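Local coordinates for protein kcn28 (Kitasatospora, PDB 6J31) that has a two-domain GT-B fold of Rossmann-like sheets and binds (2E,2'E)-3,3'-(1,2-phenylene)di(prop-2-enoic acid) in a pocket drawing residues from both domains, at residues E23-L28 / V35-D40; G87-L92 / R114-N119; P123-S128 / D388-Q393; R191-D196 / E310-G315. All coordinates share one frame; numbering follows the deposited sequence.

Contact 1: residues E23-L28 / V35-D40; sequences ELIREL and VTYAND
Ile25 and Leu28, one helical turn apart, meet Val35 and Tyr37 of the strand in purely apolar packing. Val35 divides its two methyls between them. Val35 CG1, anti to the backbone N (chi1 -176°), lies 3.7 Å from Ile25 CG2, while Val35 CG2 is 4.0 Å from Leu28 CB. Ile25 also reaches further along the strand, where its CG1 approaches CE2 of the Tyr37 ring obliquely at 4.4 Å, a looser touch than the one to Val35. All four residues are buried, and Met9 of strand 6-10 touches both Ile25 and Tyr37.

The charged interactions keep to the other flank of the helix. Arg26 holds Glu23 side-on: Arg26 NE reaches Glu23 OE1 at 3.0 Å and Arg26 NH2 reaches Glu23 OE2 at 3.2 Å. The carboxylate oxygens lie close to the guanidinium plane, although the nitrogens stand 30° out of the carboxylate plane. A second partner, Glu49, takes Arg26 NH2 as well, tying this flank to helix 44-49.

The segment axes run nearly antiparallel, at 151° and 9.6 Å apart. With strand 6-10 lying parallel beside strand 34-39, this is the helix-on-sheet packing of a beta-alpha-beta crossover in a Rossmann-like domain.

Contact 2: residues G87-L92 / R114-N119; sequences GMLPQL and RVLAMN
Beside the apolar seam of Leu89 and Leu92 with Val115 and Leu116, the shortest polar bond is internal to one helix: Met118 N donates to Arg114 O at 2.8 Å. The seam joins two helices of the N-terminal Rossmann-like domain, helix 74-96 and helix 112-120. Their segment axes approach to 10.1 Å and cross at -46°.

Helix 74-96 is kinked at Pro90, whose N makes no bond to the preceding turn. One residue later, Gln91 NE2 donates to Gly87 O at 3.0 Å from well above the carbonyl plane, and Gln91 OE1 accepts from Thr58 N.

Across the seam, Leu89 works as a fork. With CG anti to the backbone N (chi1 176°), its two methyls extend to the facing helix: Leu89 CD2 meets Val115 CG1 at 3.9 Å, the two side chains crossing at about a right angle, and Leu89 CD1 meets Leu116 CB at 4.0 Å. Phe104 of strand 103-107 touches Leu116 from the sheet. Leu116 has both torsions well away from staggered values, and Leu116 CD1 lies 4.1 Å from Leu92 CB and 3.9 Å from the backbone oxygen Leu92 O.

Contact 3: residues P123-S128 / D388-Q393; sequences PSIQIS and DLIERQ
Gln393, near the C-terminus of the chain, meets both Ile125 and Pro123, and can be traced outward from its backbone. Gln393 CB is 4.4 Å from Ile125 CD1, at the margin of contact. Gln393 CG, anti to the carbonyl carbon, comes closer and packs 3.7 Å from Ile125 CD1. There the chain bends (chi2 -52°), so that CD leaves the isoleucine and carries the amide to the proline. At the tip, Gln393 OE1 ends 3.6 Å from Pro123 CB and 4.0 Å from Pro123 CG, a van der Waals approach of an oxygen to the aliphatic ring. The two side chains pass each other in opposite directions.

Ile125 CD1 has a second partner one turn back in the helix, Ile390 CG1 at 4.0 Å. A single methyl thus lies against both Ile390 and Gln393. Leu105 and Leu186, on the strands flanking 124-128, also touch both Ile125 and Ile390, so the helix rests on three neighbouring strands. Elsewhere on the helix, Asp388 and Glu391 both form salt bridges with Arg31 NH1.

About 260 residues separate the segments, and the helix comes after the last strand of the C-terminal sheet. Its return to pack on the N-terminal parallel sheet is a feature of the GT-B fold, in which the chain ends on the first domain.

Contact 4: residues R191-D196 / E310-G315; sequences RFLQPD and EGLFSG
The CA atoms of Leu193 and Leu312, the nearest pair across the contact, stand 10.7 Å apart, so a short 3-10 turn and the last turn of a helix meet by side chains and not by backbone. On the helix side, a single methyl of Leu312 makes both close approaches between the segments. Leu312 CD1 lies 3.5 Å from Phe192 CE1 and 3.8 Å from Leu193 CD1.

The two approaches differ. Phe192 and Leu312 come from opposite directions, with the methyl at the edge of the ring and in its plane; Leu312 meets neither face of the ring. A first torsion of 62° sets Phe192 CG between the backbone N and the carbonyl carbon and directs the ring toward Leu312. Leu193 and Leu312 instead reach toward each other tip to tip. Only 97 Å² is buried between the segments, consistent with so few touching atoms.

Local bonds shape both backbones. Gln194 N closes the 3-10 turn on Arg191 O, and Gln194 NE2 donates nearly straight (168°) to a lone pair of Pro195 O at 3.0 Å; Val132 O is a second acceptor for that nitrogen. The helix ends in a Schellman motif, with Gly315 at positive phi and Gly315 N bonded to Leu312 O at 3.1 Å.

The 3-10 turn lies in the loop that follows strand 185-187 of the N-terminal sheet, whereas helix 305-314 links strands 298-301 and 318-320 of the C-terminal one. Leu193 also packs on Met305, Ile308 and Gln309 of that helix, and Leu377 of helix 364-378 touches both Phe192 and Leu312, so helix 364-378 also takes part in this interdomain junction.

Contacts 1, 2 and 3 build the N-terminal domain around one parallel sheet. Contacts 1 and 3, centres 13 Å apart, share a face: Leu24 CD2 lies 3.9 Å from Ile390 CD1. Contact 2 lies on the other face, touching contact 1 where Ala38 CB is 3.7 Å from Leu92 CD2 and contact 3 through Ala117 and Ser124. Contact 4 is nested within the chain loop that contact 3 closes, their nearest atoms about 7 Å apart; contact 3 brings the end of the chain back onto the N-terminal domain, whereas contact 4 bridges the two domains. The side chains of Tyr37 and Leu193 each lie about 13 Å from the bound ligand, whose pocket includes Thr130, just beyond strand 124-128, and Asn325.

Contact 1: residues E23-L28 / V35-D40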
loop_
_atom_site.group_PDB
_atom_site.type_symbol
_atom_site.label_atom_id
_atom_site.label_comp_id
_atom_site.label_asym_id
_atom_site.label_seq_id
_atom_site.Cartn_x
_atom_site.Cartn_y
_atom_site.Cartn_z
ATOM N N GLU A 23 -11.416 5.938 -3.091
ATOM C CA GLU A 23 -12.828 5.589 -3.181
ATOM C C GLU A 23 -13.542 5.803 -1.856
ATOM O O GLU A 23 -14.742 6.104 -1.844
ATOM C CB GLU A 23 -12.989 4.147 -3.654
ATOM C CG GLU A 23 -12.544 3.927 -5.095
ATOM C CD GLU A 23 -13.085 4.982 -6.044
ATOM O OE1 GLU A 23 -14.297 5.291 -5.976
ATOM O OE2 GLU A 23 -12.293 5.502 -6.860
ATOM N N LEU A 24 -12.832 5.653 -0.737
ATOM C CA LEU A 24 -13.441 5.959 0.550
ATOM C C LEU A 24 -13.761 7.446 0.663
ATOM O O LEU A 24 -14.858 7.819 1.099
ATOM C CB LEU A 24 -12.519 5.507 1.685
ATOM C CG LEU A 24 -12.944 5.847 3.115
ATOM C CD1 LEU A 24 -14.343 5.325 3.364
ATOM C CD2 LEU A 24 -11.976 5.240 4.118
ATOM N N ILE A 25 -12.827 8.310 0.255
ATOM C CA ILE A 25 -13.073 9.749 0.315
ATOM C C ILE A 25 -14.190 10.137 -0.641
ATOM O O ILE A 25 -15.061 10.950 -0.307
ATOM C CB ILE A 25 -11.785 10.536 0.011
ATOM C CG1 ILE A 25 -10.638 10.080 0.917
ATOM C CG2 ILE A 25 -12.039 12.022 0.184
ATOM C CD1 ILE A 25 -10.904 10.307 2.386
ATOM N N ARG A 26 -14.186 9.557 -1.842
ATOM C CA ARG A 26 -15.245 9.819 -2.808
ATOM C C ARG A 26 -16.608 9.436 -2.247
ATOM O O ARG A 26 -17.596 10.152 -2.451
ATOM C CB ARG A 26 -14.962 9.058 -4.098
ATOM C CG ARG A 26 -15.731 9.562 -5.294
ATOM C CD ARG A 26 -15.703 8.555 -6.431
ATOM N NE ARG A 26 -14.338 8.193 -6.802
ATOM C CZ ARG A 26 -13.487 9.003 -7.424
ATOM N NH1 ARG A 26 -13.845 10.240 -7.738
ATOM N NH2 ARG A 26 -12.269 8.576 -7.723
ATOM N N GLU A 27 -16.683 8.305 -1.539
ATOM C CA GLU A 27 -17.945 7.882 -0.943
ATOM C C GLU A 27 -18.401 8.843 0.147
ATOM O O GLU A 27 -19.594 9.154 0.247
ATOM C CB GLU A 27 -17.816 6.465 -0.381
ATOM C CG GLU A 27 -19.026 6.011 0.434
ATOM C CD GLU A 27 -20.301 5.899 -0.389
ATOM O OE1 GLU A 27 -20.213 5.752 -1.629
ATOM O OE2 GLU A 27 -21.398 5.980 0.207
ATOM N N LEU A 28 -17.473 9.308 0.988
ATOM C CA LEU A 28 -17.842 10.257 2.035
ATOM C C LEU A 28 -18.342 11.564 1.438
ATOM O O LEU A 28 -19.300 12.160 1.944
ATOM C CB LEU A 28 -16.648 10.504 2.957
ATOM C CG LEU A 28 -16.201 9.292 3.778
ATOM C CD1 LEU A 28 -14.869 9.552 4.463
ATOM C CD2 LEU A 28 -17.275 8.907 4.801
ATOM N N VAL A 35 -15.660 17.278 3.035
ATOM C CA VAL A 35 -14.406 16.564 3.227
ATOM C C VAL A 35 -13.267 17.460 2.764
ATOM O O VAL A 35 -13.260 17.929 1.618
ATOM C CB VAL A 35 -14.393 15.224 2.476
ATOM C CG1 VAL A 35 -13.112 14.460 2.784
ATOM C CG2 VAL A 35 -15.607 14.403 2.853
ATOM N N THR A 36 -12.325 17.725 3.660
ATOM C CA THR A 36 -11.080 18.386 3.300
ATOM C C THR A 36 -9.968 17.348 3.318
ATOM O O THR A 36 -9.995 16.408 4.118
ATOM C CB THR A 36 -10.748 19.546 4.248
ATOM O OG1 THR A 36 -10.695 19.081 5.601
ATOM C CG2 THR A 36 -11.812 20.638 4.125
ATOM N N TYR A 37 -9.013 17.496 2.404
ATOM C CA TYR A 37 -7.942 16.522 2.228
ATOM C C TYR A 37 -6.616 17.271 2.229
ATOM O O TYR A 37 -6.302 17.990 1.274
ATOM C CB TYR A 37 -8.148 15.729 0.935
ATOM C CG TYR A 37 -7.314 14.475 0.798
ATOM C CD1 TYR A 37 -6.122 14.314 1.498
ATOM C CD2 TYR A 37 -7.730 13.441 -0.027
ATOM C CE1 TYR A 37 -5.368 13.166 1.367
ATOM C CE2 TYR A 37 -6.982 12.290 -0.162
ATOM C CZ TYR A 37 -5.805 12.158 0.537
ATOM O OH TYR A 37 -5.061 11.007 0.405
ATOM N N ALA A 38 -5.840 17.092 3.293
ATOM C CA ALA A 38 -4.541 17.733 3.430
ATOM C C ALA A 38 -3.466 16.825 2.854
ATOM O O ALA A 38 -3.325 15.673 3.280
ATOM C CB ALA A 38 -4.245 18.056 4.894
ATOM N N ASN A 39 -2.718 17.338 1.881
ATOM C CA ASN A 39 -1.624 16.584 1.293
ATOM C C ASN A 39 -0.722 17.547 0.535
ATOM O O ASN A 39 -1.066 18.712 0.318
ATOM C CB ASN A 39 -2.143 15.468 0.385
ATOM C CG ASN A 39 -1.229 14.265 0.374
ATOM O OD1 ASN A 39 -0.009 14.395 0.503
ATOM N ND2 ASN A 39 -1.814 13.080 0.256
ATOM N N ASP A 40 0.436 17.039 0.129
ATOM C CA ASP A 40 1.386 17.842 -0.627
ATOM C C ASP A 40 0.796 18.201 -1.991
ATOM O O ASP A 40 0.082 17.395 -2.591
ATOM C CB ASP A 40 2.701 17.081 -0.793
ATOM C CG ASP A 40 3.806 17.932 -1.403
ATOM O OD1 ASP A 40 3.748 18.193 -2.625
ATOM O OD2 ASP A 40 4.740 18.328 -0.667
#

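Contact 2: residues G87-L92 / R114-N119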
loop_
_atom_site.group_PDB
_atom_site.type_symbol
_atom_site.label_atom_id
_atom_site.label_comp_id
_atom_site.label_asym_id
_atom_site.label_seq_id
_atom_site.Cartn_x
_atom_site.Cartn_y
_atom_site.Cartn_z
ATOM N N GLY A 87 7.524 19.159 10.536
ATOM C CA GLY A 87 7.034 20.156 9.593
ATOM C C GLY A 87 5.532 20.106 9.368
ATOM O O GLY A 87 4.905 21.129 9.074
ATOM N N MET A 88 4.947 18.906 9.416
ATOM C CA MET A 88 3.531 18.758 9.088
ATOM C C MET A 88 2.632 19.399 10.140
ATOM O O MET A 88 1.664 20.091 9.802
ATOM C CB MET A 88 3.185 17.278 8.924
ATOM C CG MET A 88 1.816 17.023 8.330
ATOM S SD MET A 88 1.346 15.283 8.378
ATOM C CE MET A 88 2.663 14.517 7.440
ATOM N N LEU A 89 2.931 19.176 11.417
ATOM C CA LEU A 89 2.006 19.582 12.475
ATOM C C LEU A 89 1.697 21.075 12.472
ATOM O O LEU A 89 0.505 21.429 12.511
ATOM C CB LEU A 89 2.554 19.111 13.825
ATOM C CG LEU A 89 1.762 19.527 15.059
ATOM C CD1 LEU A 89 0.327 19.034 14.969
ATOM C CD2 LEU A 89 2.448 18.953 16.286
ATOM N N PRO A 90 2.675 21.991 12.412
ATOM C CA PRO A 90 2.307 23.419 12.383
ATOM C C PRO A 90 1.513 23.801 11.148
ATOM O O PRO A 90 0.636 24.670 11.226
ATOM C CB PRO A 90 3.662 24.137 12.438
ATOM C CG PRO A 90 4.648 23.141 11.964
ATOM C CD PRO A 90 4.135 21.806 12.379
ATOM N N GLN A 91 1.801 23.185 10.002
ATOM C CA GLN A 91 1.018 23.478 8.807
ATOM C C GLN A 91 -0.423 23.018 8.964
ATOM O O GLN A 91 -1.353 23.755 8.620
ATOM C CB GLN A 91 1.661 22.832 7.589
ATOM C CG GLN A 91 3.046 23.354 7.311
ATOM C CD GLN A 91 3.633 22.754 6.067
ATOM O OE1 GLN A 91 3.196 23.059 4.963
ATOM N NE2 GLN A 91 4.646 21.914 6.234
ATOM N N LEU A 92 -0.626 21.818 9.510
ATOM C CA LEU A 92 -1.980 21.348 9.771
ATOM C C LEU A 92 -2.679 22.238 10.788
ATOM O O LEU A 92 -3.872 22.532 10.650
ATOM C CB LEU A 92 -1.942 19.905 10.266
ATOM C CG LEU A 92 -1.504 18.838 9.267
ATOM C CD1 LEU A 92 -1.561 17.484 9.936
ATOM C CD2 LEU A 92 -2.379 18.866 8.027
ATOM N N ARG A 114 -3.063 13.072 14.304
ATOM C CA ARG A 114 -3.561 12.584 15.587
ATOM C C ARG A 114 -3.112 13.483 16.732
ATOM O O ARG A 114 -3.896 13.768 17.646
ATOM C CB ARG A 114 -3.096 11.153 15.836
ATOM C CG ARG A 114 -3.511 10.615 17.190
ATOM C CD ARG A 114 -2.892 9.256 17.469
ATOM N NE ARG A 114 -3.372 8.699 18.730
ATOM C CZ ARG A 114 -2.910 7.586 19.291
ATOM N NH1 ARG A 114 -1.930 6.897 18.722
ATOM N NH2 ARG A 114 -3.430 7.166 20.434
ATOM N N VAL A 115 -1.862 13.954 16.688
ATOM C CA VAL A 115 -1.386 14.885 17.708
ATOM C C VAL A 115 -2.266 16.122 17.722
ATOM O O VAL A 115 -2.675 16.608 18.784
ATOM C CB VAL A 115 0.090 15.248 17.458
ATOM C CG1 VAL A 115 0.557 16.315 18.450
ATOM C CG2 VAL A 115 0.974 14.010 17.526
ATOM N N LEU A 116 -2.600 16.624 16.533
ATOM C CA LEU A 116 -3.487 17.771 16.424
ATOM C C LEU A 116 -4.865 17.436 16.984
ATOM O O LEU A 116 -5.458 18.231 17.725
ATOM C CB LEU A 116 -3.576 18.188 14.956
ATOM C CG LEU A 116 -3.778 19.652 14.573
ATOM C CD1 LEU A 116 -4.619 19.802 13.313
ATOM C CD2 LEU A 116 -4.317 20.478 15.724
ATOM N N ALA A 117 -5.370 16.240 16.672
ATOM C CA ALA A 117 -6.678 15.830 17.169
ATOM C C ALA A 117 -6.680 15.729 18.687
ATOM O O ALA A 117 -7.672 16.072 19.340
ATOM C CB ALA A 117 -7.088 14.503 16.534
ATOM N N MET A 118 -5.582 15.241 19.267
ATOM C CA MET A 118 -5.487 15.167 20.720
ATOM C C MET A 118 -5.490 16.559 21.350
ATOM O O MET A 118 -6.126 16.775 22.388
ATOM C CB MET A 118 -4.234 14.385 21.109
ATOM C CG MET A 118 -4.379 12.882 20.891
ATOM S SD MET A 118 -2.811 11.997 20.854
ATOM C CE MET A 118 -2.482 11.837 22.608
ATOM N N ASN A 119 -4.810 17.523 20.719
ATOM C CA ASN A 119 -4.785 18.889 21.240
ATOM C C ASN A 119 -6.185 19.496 21.291
ATOM O O ASN A 119 -6.528 20.205 22.243
ATOM C CB ASN A 119 -3.871 19.769 20.381
ATOM C CG ASN A 119 -2.389 19.461 20.563
ATOM O OD1 ASN A 119 -1.981 18.839 21.539
ATOM N ND2 ASN A 119 -1.577 19.909 19.613
#

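Contact 3: residues P123-S128 / D388-Q393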
loop_
_atom_site.group_PDB
_atom_site.type_symbol
_atom_site.label_atom_id
_atom_site.label_comp_id
_atom_site.label_asym_id
_atom_site.label_seq_id
_atom_site.Cartn_x
_atom_site.Cartn_y
_atom_site.Cartn_z
ATOM N N PRO A 123 -11.997 13.446 17.704
ATOM C CA PRO A 123 -11.682 12.038 17.429
ATOM C C PRO A 123 -10.896 11.886 16.133
ATOM O O PRO A 123 -11.045 12.670 15.192
ATOM C CB PRO A 123 -13.059 11.365 17.335
ATOM C CG PRO A 123 -14.034 12.474 17.117
ATOM C CD PRO A 123 -13.444 13.714 17.718
ATOM N N SER A 124 -10.026 10.873 16.110
ATOM C CA SER A 124 -9.186 10.556 14.965
ATOM C C SER A 124 -9.290 9.073 14.621
ATOM O O SER A 124 -9.502 8.228 15.495
ATOM C CB SER A 124 -7.721 10.927 15.233
ATOM O OG SER A 124 -7.147 10.079 16.215
ATOM N N ILE A 125 -9.166 8.770 13.329
ATOM C CA ILE A 125 -9.199 7.402 12.816
ATOM C C ILE A 125 -8.030 7.217 11.862
ATOM O O ILE A 125 -7.911 7.952 10.876
ATOM C CB ILE A 125 -10.519 7.076 12.097
ATOM C CG1 ILE A 125 -11.717 7.358 13.000
ATOM C CG2 ILE A 125 -10.516 5.627 11.616
ATOM C CD1 ILE A 125 -13.028 7.338 12.268
ATOM N N GLN A 126 -7.190 6.224 12.130
ATOM C CA GLN A 126 -6.102 5.907 11.220
ATOM C C GLN A 126 -6.627 5.140 10.012
ATOM O O GLN A 126 -7.509 4.284 10.136
ATOM C CB GLN A 126 -5.034 5.082 11.931
ATOM C CG GLN A 126 -3.847 4.717 11.061
ATOM C CD GLN A 126 -3.093 3.517 11.603
ATOM O OE1 GLN A 126 -3.609 2.398 11.603
ATOM N NE2 GLN A 126 -1.882 3.747 12.093
ATOM N N ILE A 127 -6.094 5.466 8.837
ATOM C CA ILE A 127 -6.373 4.744 7.601
ATOM C C ILE A 127 -5.074 4.059 7.193
ATOM O O ILE A 127 -4.139 4.718 6.725
ATOM C CB ILE A 127 -6.885 5.674 6.492
ATOM C CG1 ILE A 127 -7.996 6.584 7.021
ATOM C CG2 ILE A 127 -7.396 4.864 5.301
ATOM C CD1 ILE A 127 -9.303 5.865 7.308
ATOM N N SER A 128 -5.001 2.740 7.380
ATOM C CA SER A 128 -3.772 1.999 7.115
ATOM C C SER A 128 -3.837 1.347 5.745
ATOM O O SER A 128 -4.728 0.516 5.510
ATOM C CB SER A 128 -3.540 0.942 8.184
ATOM O OG SER A 128 -2.412 0.152 7.851
ATOM N N ASP A 388 -19.415 3.875 6.896
ATOM C CA ASP A 388 -20.353 3.773 8.013
ATOM C C ASP A 388 -19.640 3.919 9.353
ATOM O O ASP A 388 -20.154 4.570 10.269
ATOM C CB ASP A 388 -21.114 2.451 7.955
ATOM C CG ASP A 388 -22.054 2.368 6.767
ATOM O OD1 ASP A 388 -22.287 3.407 6.107
ATOM O OD2 ASP A 388 -22.565 1.261 6.495
ATOM N N LEU A 389 -18.455 3.315 9.488
ATOM C CA LEU A 389 -17.712 3.424 10.740
ATOM C C LEU A 389 -17.257 4.856 11.000
ATOM O O LEU A 389 -17.267 5.319 12.147
ATOM C CB LEU A 389 -16.519 2.471 10.730
ATOM C CG LEU A 389 -16.886 0.997 10.879
ATOM C CD1 LEU A 389 -15.638 0.128 10.865
ATOM C CD2 LEU A 389 -17.687 0.790 12.157
ATOM N N ILE A 390 -16.851 5.569 9.950
ATOM C CA ILE A 390 -16.435 6.958 10.106
ATOM C C ILE A 390 -17.617 7.826 10.520
ATOM O O ILE A 390 -17.485 8.728 11.358
ATOM C CB ILE A 390 -15.783 7.463 8.807
ATOM C CG1 ILE A 390 -14.447 6.756 8.574
ATOM C CG2 ILE A 390 -15.575 8.970 8.862
ATOM C CD1 ILE A 390 -14.000 6.747 7.126
ATOM N N GLU A 391 -18.788 7.578 9.936
ATOM C CA GLU A 391 -19.963 8.366 10.283
ATOM C C GLU A 391 -20.394 8.169 11.733
ATOM O O GLU A 391 -21.041 9.060 12.291
ATOM C CB GLU A 391 -21.105 8.042 9.321
ATOM C CG GLU A 391 -20.930 8.725 7.974
ATOM C CD GLU A 391 -22.083 8.489 7.026
ATOM O OE1 GLU A 391 -22.711 7.409 7.085
ATOM O OE2 GLU A 391 -22.376 9.406 6.231
ATOM N N ARG A 392 -20.045 7.035 12.355
ATOM C CA ARG A 392 -20.344 6.831 13.772
ATOM C C ARG A 392 -19.610 7.834 14.646
ATOM O O ARG A 392 -20.049 8.121 15.767
ATOM C CB ARG A 392 -19.960 5.410 14.202
ATOM C CG ARG A 392 -20.824 4.287 13.646
ATOM C CD ARG A 392 -22.173 4.143 14.342
ATOM N NE ARG A 392 -22.036 3.900 15.773
ATOM C CZ ARG A 392 -23.028 3.984 16.657
ATOM N NH1 ARG A 392 -24.256 4.306 16.269
ATOM N NH2 ARG A 392 -22.787 3.750 17.944
ATOM N N GLN A 393 -18.481 8.359 14.163
ATOM C CA GLN A 393 -17.707 9.352 14.894
ATOM C C GLN A 393 -18.229 10.771 14.710
ATOM O O GLN A 393 -17.775 11.675 15.420
ATOM C CB GLN A 393 -16.239 9.296 14.463
ATOM C CG GLN A 393 -15.509 8.051 14.924
ATOM C CD GLN A 393 -15.655 7.822 16.410
ATOM O OE1 GLN A 393 -15.490 8.743 17.209
ATOM N NE2 GLN A 393 -15.984 6.592 16.790
#

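Contact 4: residues R191-D196 / E310-G315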
loop_
_atom_site.group_PDB
_atom_site.type_symbol
_atom_site.label_atom_id
_atom_site.label_comp_id
_atom_site.label_asym_id
_atom_site.label_seq_id
_atom_site.Cartn_x
_atom_site.Cartn_y
_atom_site.Cartn_z
ATOM N N ARG A 191 -8.246 -9.761 6.426
ATOM C CA ARG A 191 -7.551 -10.368 7.557
ATOM C C ARG A 191 -6.555 -11.428 7.099
ATOM O O ARG A 191 -5.528 -11.632 7.754
ATOM C CB ARG A 191 -8.556 -10.946 8.566
ATOM C CG ARG A 191 -9.088 -12.341 8.239
ATOM C CD ARG A 191 -10.010 -12.936 9.326
ATOM N NE ARG A 191 -11.023 -12.003 9.820
ATOM C CZ ARG A 191 -10.910 -11.288 10.935
ATOM N NH1 ARG A 191 -9.821 -11.391 11.691
ATOM N NH2 ARG A 191 -11.885 -10.465 11.293
ATOM N N PHE A 192 -6.815 -12.094 5.969
ATOM C CA PHE A 192 -5.883 -13.121 5.514
ATOM C C PHE A 192 -4.601 -12.545 4.916
ATOM O O PHE A 192 -3.700 -13.323 4.584
ATOM C CB PHE A 192 -6.559 -14.080 4.520
ATOM C CG PHE A 192 -7.047 -13.436 3.247
ATOM C CD1 PHE A 192 -6.161 -13.084 2.239
ATOM C CD2 PHE A 192 -8.400 -13.234 3.036
ATOM C CE1 PHE A 192 -6.613 -12.507 1.066
ATOM C CE2 PHE A 192 -8.859 -12.659 1.861
ATOM C CZ PHE A 192 -7.965 -12.294 0.876
ATOM N N LEU A 193 -4.503 -11.222 4.753
ATOM C CA LEU A 193 -3.261 -10.565 4.358
ATOM C C LEU A 193 -2.582 -9.853 5.522
ATOM O O LEU A 193 -1.584 -9.157 5.311
ATOM C CB LEU A 193 -3.514 -9.566 3.224
ATOM C CG LEU A 193 -3.880 -10.153 1.859
ATOM C CD1 LEU A 193 -3.948 -9.073 0.778
ATOM C CD2 LEU A 193 -2.898 -11.258 1.473
ATOM N N GLN A 194 -3.080 -10.042 6.747
ATOM C CA GLN A 194 -2.495 -9.436 7.933
ATOM C C GLN A 194 -1.688 -10.480 8.679
ATOM O O GLN A 194 -2.270 -11.454 9.180
ATOM C CB GLN A 194 -3.580 -8.865 8.842
ATOM C CG GLN A 194 -3.100 -8.520 10.256
ATOM C CD GLN A 194 -2.271 -7.243 10.302
ATOM O OE1 GLN A 194 -2.714 -6.188 9.853
ATOM N NE2 GLN A 194 -1.073 -7.334 10.857
ATOM N N PRO A 195 -0.371 -10.341 8.774
ATOM C CA PRO A 195 0.405 -11.294 9.572
ATOM C C PRO A 195 0.009 -11.197 11.038
ATOM O O PRO A 195 -0.257 -10.109 11.555
ATOM C CB PRO A 195 1.859 -10.859 9.344
ATOM C CG PRO A 195 1.830 -9.981 8.130
ATOM C CD PRO A 195 0.476 -9.352 8.094
ATOM N N ASP A 196 -0.054 -12.355 11.693
ATOM C CA ASP A 196 -0.403 -12.457 13.110
ATOM C C ASP A 196 -1.705 -11.725 13.425
ATOM O O ASP A 196 -1.798 -10.949 14.377
ATOM C CB ASP A 196 0.736 -11.936 13.991
ATOM C CG ASP A 196 2.005 -12.750 13.849
ATOM O OD1 ASP A 196 1.932 -13.992 13.941
ATOM O OD2 ASP A 196 3.075 -12.146 13.642
ATOM N N GLU A 310 -4.668 -6.474 -6.154
ATOM C CA GLU A 310 -5.141 -6.469 -7.533
ATOM C C GLU A 310 -5.100 -7.870 -8.138
ATOM O O GLU A 310 -5.990 -8.244 -8.914
ATOM C CB GLU A 310 -4.322 -5.491 -8.369
ATOM C CG GLU A 310 -4.873 -4.076 -8.351
ATOM C CD GLU A 310 -3.936 -3.081 -8.998
ATOM O OE1 GLU A 310 -2.773 -3.448 -9.266
ATOM O OE2 GLU A 310 -4.368 -1.937 -9.252
ATOM N N GLY A 311 -4.073 -8.655 -7.800
ATOM C CA GLY A 311 -4.035 -10.038 -8.251
ATOM C C GLY A 311 -5.178 -10.859 -7.687
ATOM O O GLY A 311 -5.823 -11.624 -8.409
ATOM N N LEU A 312 -5.442 -10.706 -6.387
ATOM C CA LEU A 312 -6.548 -11.411 -5.748
ATOM C C LEU A 312 -7.884 -11.018 -6.362
ATOM O O LEU A 312 -8.725 -11.879 -6.644
ATOM C CB LEU A 312 -6.553 -11.106 -4.251
ATOM C CG LEU A 312 -5.484 -11.787 -3.404
ATOM C CD1 LEU A 312 -5.504 -11.240 -1.992
ATOM C CD2 LEU A 312 -5.732 -13.276 -3.397
ATOM N N PHE A 313 -8.091 -9.719 -6.589
ATOM C CA PHE A 313 -9.357 -9.257 -7.149
ATOM C C PHE A 313 -9.600 -9.855 -8.528
ATOM O O PHE A 313 -10.733 -10.218 -8.865
ATOM C CB PHE A 313 -9.369 -7.730 -7.207
ATOM C CG PHE A 313 -10.639 -7.153 -7.761
ATOM C CD1 PHE A 313 -11.784 -7.080 -6.983
ATOM C CD2 PHE A 313 -10.687 -6.679 -9.065
ATOM C CE1 PHE A 313 -12.956 -6.550 -7.498
ATOM C CE2 PHE A 313 -11.853 -6.146 -9.585
ATOM C CZ PHE A 313 -12.989 -6.081 -8.802
ATOM N N SER A 314 -8.547 -9.984 -9.330
ATOM C CA SER A 314 -8.646 -10.535 -10.672
ATOM C C SER A 314 -8.546 -12.054 -10.705
ATOM O O SER A 314 -8.684 -12.641 -11.780
ATOM C CB SER A 314 -7.558 -9.933 -11.562
ATOM O OG SER A 314 -7.732 -8.533 -11.692
ATOM N N GLY A 315 -8.304 -12.699 -9.566
ATOM C CA GLY A 315 -8.150 -14.141 -9.533
ATOM C C GLY A 315 -6.991 -14.634 -10.374
ATOM O O GLY A 315 -7.134 -15.595 -11.134
#